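Local coordinates for putative alpha/beta hydrolase fold protein (Candidatus Nitrososphaera gargensis, PDB 5A62) that is probably a carboxylesterase of the alpha/beta hydrolase superfamily, hydrolysing ester bonds in an ammonia-oxidizing thaumarchaeon, at residues Leu45-Lys48 against Arg52-Ala55; Ile104-Ala109 against Gly200-Gly205; Val116-Met121 against Ala267-Asp272. One frame throughout, in Å; residues are numbered along the deposited sequence.

Interaction 1. Residues Leu45-Lys48 against Arg52-Ala55; sequences LLLK and RVIA
Val-53, paired through its backbone with His-18 of strand 12-18, turns its side chain toward Leu-46 and Leu-47 of the helix. What crosses to the helix is entirely apolar. One methyl, Val-53 CG2, does all the close touching: it lies 3.7 Å from Leu-46 CB and 4.0 Å from Leu-47 CD2, so it sits between two consecutive leucines where the helix is ending. The torsion accounts for this choice of methyl: chi1 of Val-53 is -172°, which sets CG1 anti to the backbone N and leaves CG2 beside that N, facing the helix. Val-53 also touches Leu-28 of strand 25-29. The two leucines meet the methyl differently. Leu-46 offers the root of its side chain, and its isobutyl end goes on to Leu-26 and Leu-28 of strand 25-29. Leu-47 reaches over with the tip of one branch, its side chain crossing that of Val-53 obliquely, and also touches His-18. Arg-52 points away from the helix, its NH2 in a salt bridge with Asp-17 OD2. This is the return half of a beta-alpha-beta crossover: strand 25-29, helix 40-48, then a short turn into strand 52-56, which pairs parallel with 25-29 and antiparallel with 12-18. Helix 256-272 lies alongside, its Met-263 and Leu-266 packing against Leu-46.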
# COMPACT_ATOMS: atom_id res chain seq x y z
N LEU A 45 28.85 14.52 -14.14
CA LEU A 45 28.86 15.96 -13.95
C LEU A 45 29.21 16.31 -12.51
O LEU A 45 29.99 17.22 -12.24
CB LEU A 45 27.51 16.55 -14.36
CG LEU A 45 27.23 17.98 -13.94
CD1 LEU A 45 28.06 18.91 -14.78
CD2 LEU A 45 25.74 18.28 -14.09
N LEU A 46 28.67 15.57 -11.55
CA LEU A 46 28.82 15.93 -10.17
C LEU A 46 30.19 15.55 -9.69
O LEU A 46 30.75 16.25 -8.86
CB LEU A 46 27.68 15.26 -9.34
CG LEU A 46 26.33 15.89 -9.66
CD1 LEU A 46 25.25 15.08 -8.93
CD2 LEU A 46 26.19 17.34 -9.27
N LEU A 47 30.72 14.45 -10.19
CA LEU A 47 32.13 14.11 -9.88
C LEU A 47 33.08 15.16 -10.41
O LEU A 47 34.03 15.53 -9.68
CB LEU A 47 32.53 12.79 -10.49
CG LEU A 47 31.93 11.58 -9.88
CD1 LEU A 47 32.22 10.36 -10.75
CD2 LEU A 47 32.38 11.43 -8.43
N LYS A 48 32.84 15.65 -11.62
CA LYS A 48 33.73 16.69 -12.20
C LYS A 48 33.63 18.00 -11.40
O LYS A 48 34.58 18.82 -11.32
CB LYS A 48 33.37 16.96 -13.66
CG LYS A 48 33.64 15.77 -14.53
CD LYS A 48 33.69 16.09 -16.01
CE LYS A 48 33.98 14.80 -16.78
NZ LYS A 48 33.79 14.98 -18.24
N ARG A 52 31.29 13.88 -3.84
CA ARG A 52 31.19 12.43 -3.67
C ARG A 52 29.70 12.14 -4.04
O ARG A 52 28.85 12.93 -3.69
CB ARG A 52 31.45 12.03 -2.27
CG ARG A 52 31.24 10.59 -1.95
CD ARG A 52 31.42 10.37 -0.49
NE ARG A 52 31.27 9.02 -0.06
CZ ARG A 52 31.39 8.62 1.20
NH1 ARG A 52 31.57 9.49 2.19
NH2 ARG A 52 31.27 7.34 1.47
N VAL A 53 29.50 11.14 -4.84
CA VAL A 53 28.15 10.83 -5.40
C VAL A 53 27.76 9.42 -5.02
O VAL A 53 28.39 8.44 -5.45
CB VAL A 53 28.09 10.98 -6.88
CG1 VAL A 53 26.63 10.85 -7.36
CG2 VAL A 53 28.65 12.37 -7.25
N ILE A 54 26.70 9.31 -4.24
CA ILE A 54 26.14 8.05 -3.81
C ILE A 54 24.83 7.82 -4.55
O ILE A 54 24.01 8.76 -4.57
CB ILE A 54 25.89 8.03 -2.32
CG1 ILE A 54 27.26 8.17 -1.58
CG2 ILE A 54 25.23 6.70 -1.91
CD1 ILE A 54 27.13 8.76 -0.22
N ALA A 55 24.67 6.70 -5.19
CA ALA A 55 23.38 6.38 -5.84
C ALA A 55 23.00 4.98 -5.47
O ALA A 55 23.87 4.16 -5.20
CB ALA A 55 23.51 6.53 -7.32

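Interaction 2. Residues Ile104-Ala109 against Gly200-Gly205; sequences ISSMYA and GNVVQG
Between Met-107, Ser-106 and Val-202 no ring or amide takes part; the flat group of this turn, the Tyr-108 ring, is on another side of the helix, where it meets His-112 with the planes about 35° apart. The contact is instead a valine set against the side of a helix. Both methyls of Val-202 straddle one methylene: Met-107 CG is 3.8 Å from Val-202 CG1 and 3.8 Å from Val-202 CG2, with the two side chains crossing at about a right angle. The chain of Met-107 runs on extended (chi2 -180°), carrying SD out to 4.4 Å from Val-202 CG2; the bend at chi3 turns only the terminal methyl CE. Beyond CG1 comes Ser-106 OG, 3.5 Å from that methyl in one of the two positions modelled for this serine, a less certain touch. Helix 202-209 begins at Val-202, just after Asn-201 at its N-cap, so its first turn rests on helix 100-111, the helix that follows the probable nucleophile elbow of this fold. Pro-199 also touches Met-107. In that modelled position the Ser-106 hydroxyl bonds to Ile-103 O of its own helix, and the helices meet here by van der Waals contact alone.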
# COMPACT_ATOMS: atom_id res chain seq x y z
N ILE A 104 10.93 10.51 -0.84
CA ILE A 104 11.83 9.88 0.08
C ILE A 104 12.76 10.96 0.72
O ILE A 104 12.96 10.91 1.92
CB ILE A 104 12.65 8.79 -0.64
CG1 ILE A 104 11.70 7.62 -0.99
CG2 ILE A 104 13.84 8.35 0.21
CD1 ILE A 104 12.30 6.66 -2.01
N SER A 105 13.33 11.85 -0.11
CA SER A 105 14.23 12.86 0.42
C SER A 105 13.55 13.70 1.45
O SER A 105 14.17 14.06 2.47
CB SER A 105 14.85 13.72 -0.66
OG SER A 105 13.97 14.65 -1.27
N SER A 106 12.27 14.05 1.20
CA SER A 106 11.56 14.90 2.12
C SER A 106 11.28 14.22 3.46
O SER A 106 11.45 14.81 4.53
CB SER A 106 10.32 15.44 1.43
OG SER A 106 9.31 14.46 1.30
N MET A 107 10.94 12.94 3.44
CA MET A 107 10.70 12.22 4.66
C MET A 107 11.97 11.95 5.42
O MET A 107 12.01 12.00 6.65
CB MET A 107 10.02 10.86 4.34
CG MET A 107 8.58 11.02 3.86
SD MET A 107 7.77 9.46 3.49
CE MET A 107 7.68 8.76 5.08
N TYR A 108 13.08 11.72 4.75
CA TYR A 108 14.33 11.52 5.38
C TYR A 108 14.76 12.80 6.10
O TYR A 108 15.14 12.73 7.25
CB TYR A 108 15.41 11.00 4.38
CG TYR A 108 16.70 10.66 5.05
CD1 TYR A 108 16.92 9.41 5.60
CD2 TYR A 108 17.68 11.60 5.22
CE1 TYR A 108 18.12 9.16 6.26
CE2 TYR A 108 18.88 11.30 5.81
CZ TYR A 108 19.05 10.09 6.35
OH TYR A 108 20.27 9.81 6.99
N ALA A 109 14.68 13.92 5.41
CA ALA A 109 15.00 15.22 6.02
C ALA A 109 14.14 15.50 7.22
O ALA A 109 14.64 15.98 8.28
CB ALA A 109 14.86 16.32 5.02
N GLY A 200 0.41 12.18 5.89
CA GLY A 200 -0.13 13.51 5.55
C GLY A 200 0.61 14.68 6.18
O GLY A 200 0.26 15.80 5.87
N ASN A 201 1.55 14.43 7.05
CA ASN A 201 2.27 15.51 7.76
C ASN A 201 3.73 15.71 7.35
O ASN A 201 4.52 16.26 8.11
CB ASN A 201 2.20 15.27 9.26
CG ASN A 201 3.07 14.11 9.74
OD1 ASN A 201 3.55 13.26 8.98
ND2 ASN A 201 3.32 14.10 11.04
N VAL A 202 4.15 15.22 6.17
CA VAL A 202 5.52 15.37 5.77
C VAL A 202 5.84 16.85 5.53
O VAL A 202 6.97 17.26 5.77
CB VAL A 202 5.92 14.50 4.56
CG1 VAL A 202 7.40 14.60 4.25
CG2 VAL A 202 5.57 13.06 4.80
N VAL A 203 4.93 17.61 4.98
CA VAL A 203 5.21 19.02 4.74
C VAL A 203 5.55 19.67 6.07
O VAL A 203 6.54 20.40 6.12
CB VAL A 203 4.06 19.78 4.06
CG1 VAL A 203 4.36 21.27 3.97
CG2 VAL A 203 3.70 19.19 2.69
N GLN A 204 4.79 19.42 7.12
CA GLN A 204 5.10 20.01 8.42
C GLN A 204 6.45 19.55 8.90
O GLN A 204 7.27 20.35 9.40
CB GLN A 204 4.00 19.62 9.44
CG GLN A 204 4.25 20.22 10.83
CD GLN A 204 3.09 19.98 11.79
OE1 GLN A 204 2.76 18.82 12.07
NE2 GLN A 204 2.44 21.09 12.29
N GLY A 205 6.77 18.28 8.80
CA GLY A 205 8.06 17.82 9.22
C GLY A 205 9.23 18.35 8.45
O GLY A 205 10.32 18.60 8.99

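Interaction 3. Residues Val116-Met121 against Ala267-Asp272; sequences VDAIIM and AIVTKD
Ala-118 and Asp-117 receive Val-269 from the helix, one methyl each. Val-269 CG2 lies 3.6 Å from Ala-118 CB, the tighter of the two touches, while Val-269 CG1 stands 4.2 Å from Asp-117 CB. The valine is turned with CG1 anti to its own N (chi1 173°), which spreads the two methyls along the strand so that each finds a neighbouring residue. Alanine is short enough to let the helix come close: the CA atoms of Ala-118 and Val-269 are 6.9 Å apart. From Asp-117 the contact uses the methylene, not the carboxylate. Ile-119, next to Ala-118, points to the other face of the sheet. In the alpha/beta hydrolase fold the central, largely parallel sheet carries helices on both faces, and this is one of those layers: the C-terminal helix 256-272 lies over strand 116-122, while helix 100-111 packs under it against Ile-119. The next shell widens the seat of Val-269, which also touches Thr-94 on strand 93-98 and Phe-214 on strand 212-218, the two strands that flank 116-122. The strand itself is pinned by backbone bonds, Ala-118 to Ile-95 on one side and Ile-119 to Lys-212 and Phe-214 on the other. At the corner where the chain turns, the Asp-117 carboxylate is taken up outside the contact, OD2 by Tyr-24 OH and OD1 in a salt bridge to Lys-92 NZ, which together would favour the charged form. Near the end of the helix, Asp-272 OD2 makes a salt bridge with Lys-212 NZ.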
# COMPACT_ATOMS: atom_id res chain seq x y z
N VAL A 116 21.01 16.27 7.15
CA VAL A 116 20.78 16.76 5.79
C VAL A 116 20.94 18.26 5.75
O VAL A 116 20.29 18.98 6.54
CB VAL A 116 19.36 16.38 5.27
CG1 VAL A 116 18.26 17.16 5.99
CG2 VAL A 116 19.30 16.44 3.74
N ASP A 117 21.77 18.72 4.85
CA ASP A 117 21.86 20.15 4.59
C ASP A 117 20.72 20.66 3.72
O ASP A 117 20.22 21.79 3.89
CB ASP A 117 23.15 20.53 3.97
CG ASP A 117 24.37 20.35 4.89
OD1 ASP A 117 24.33 20.86 6.01
OD2 ASP A 117 25.35 19.74 4.46
N ALA A 118 20.34 19.86 2.72
CA ALA A 118 19.44 20.30 1.68
C ALA A 118 18.90 19.09 0.97
O ALA A 118 19.53 18.04 0.90
CB ALA A 118 20.12 21.17 0.68
N ILE A 119 17.71 19.30 0.45
CA ILE A 119 17.12 18.37 -0.51
C ILE A 119 16.74 19.14 -1.77
O ILE A 119 16.35 20.29 -1.73
CB ILE A 119 15.95 17.61 0.01
CG1 ILE A 119 14.72 18.43 0.27
CG2 ILE A 119 16.35 16.82 1.23
CD1 ILE A 119 13.51 17.60 0.70
N ILE A 120 16.84 18.41 -2.90
CA ILE A 120 16.53 18.91 -4.23
C ILE A 120 15.58 17.92 -4.82
O ILE A 120 16.01 16.82 -5.19
CB ILE A 120 17.75 19.14 -5.11
CG1 ILE A 120 18.70 20.10 -4.40
CG2 ILE A 120 17.27 19.73 -6.46
CD1 ILE A 120 20.03 20.26 -5.09
N MET A 121 14.32 18.28 -4.95
CA MET A 121 13.27 17.38 -5.44
C MET A 121 12.97 17.70 -6.89
O MET A 121 12.62 18.86 -7.19
CB MET A 121 12.00 17.57 -4.64
CG MET A 121 12.15 17.27 -3.16
SD MET A 121 10.67 17.57 -2.21
CE MET A 121 10.61 19.37 -2.21
N ALA A 267 25.67 25.33 -5.42
CA ALA A 267 26.57 26.40 -5.01
C ALA A 267 26.10 27.09 -3.77
O ALA A 267 26.92 27.40 -2.91
CB ALA A 267 26.71 27.41 -6.12
N ILE A 268 24.79 27.29 -3.64
CA ILE A 268 24.22 27.85 -2.42
C ILE A 268 24.46 26.94 -1.26
O ILE A 268 24.84 27.38 -0.20
CB ILE A 268 22.72 28.12 -2.58
CG1 ILE A 268 22.50 29.18 -3.66
CG2 ILE A 268 22.03 28.42 -1.25
CD1 ILE A 268 21.07 29.28 -4.13
N VAL A 269 24.20 25.64 -1.44
CA VAL A 269 24.37 24.71 -0.36
C VAL A 269 25.83 24.66 0.07
O VAL A 269 26.11 24.65 1.29
CB VAL A 269 23.93 23.28 -0.77
CG1 VAL A 269 24.27 22.30 0.33
CG2 VAL A 269 22.46 23.28 -1.13
N THR A 270 26.76 24.62 -0.89
CA THR A 270 28.15 24.39 -0.52
C THR A 270 28.81 25.64 0.06
O THR A 270 29.69 25.50 0.90
CB THR A 270 29.00 23.79 -1.64
OG1 THR A 270 28.95 24.60 -2.81
CG2 THR A 270 28.51 22.40 -1.98
N LYS A 271 28.29 26.81 -0.29
CA LYS A 271 28.67 28.08 0.37
C LYS A 271 28.49 28.00 1.86
O LYS A 271 29.39 28.39 2.60
CB LYS A 271 27.81 29.25 -0.08
CG LYS A 271 28.28 29.89 -1.36
CD LYS A 271 28.18 31.42 -1.30
CE LYS A 271 28.82 32.02 -2.56
NZ LYS A 271 28.51 31.24 -3.80
N ASP A 272 27.33 27.51 2.31
CA ASP A 272 27.03 27.40 3.76
C ASP A 272 27.66 26.23 4.50
O ASP A 272 27.65 26.21 5.72
CB ASP A 272 25.51 27.37 4.01
CG ASP A 272 24.87 28.71 3.82
OD1 ASP A 272 25.52 29.73 4.13
OD2 ASP A 272 23.71 28.76 3.34

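Overall arrangement
Interactions 1 and 3 set helices on the same face of one sheet, their centres 14 Å apart, and helix 256-272 links them by packing against Leu-46 as well as strand 116-122. Interaction 2 belongs to the opposite face, where it joins helix to helix; it touches interaction 3 through strand 116-122, Ile-119 reaching Ser-105 and Ser-106, and Val-116 reaching Ala-109. All three are mainly buried and rest on a single valine, though interaction 2 alone has every touching residue buried. Leu-47 in interaction 1 and Asp-117 in interaction 3 are partly open. Interaction 1 is wholly aliphatic, whereas interaction 2 adds a hydroxyl and interaction 3 the methylene of a charged residue.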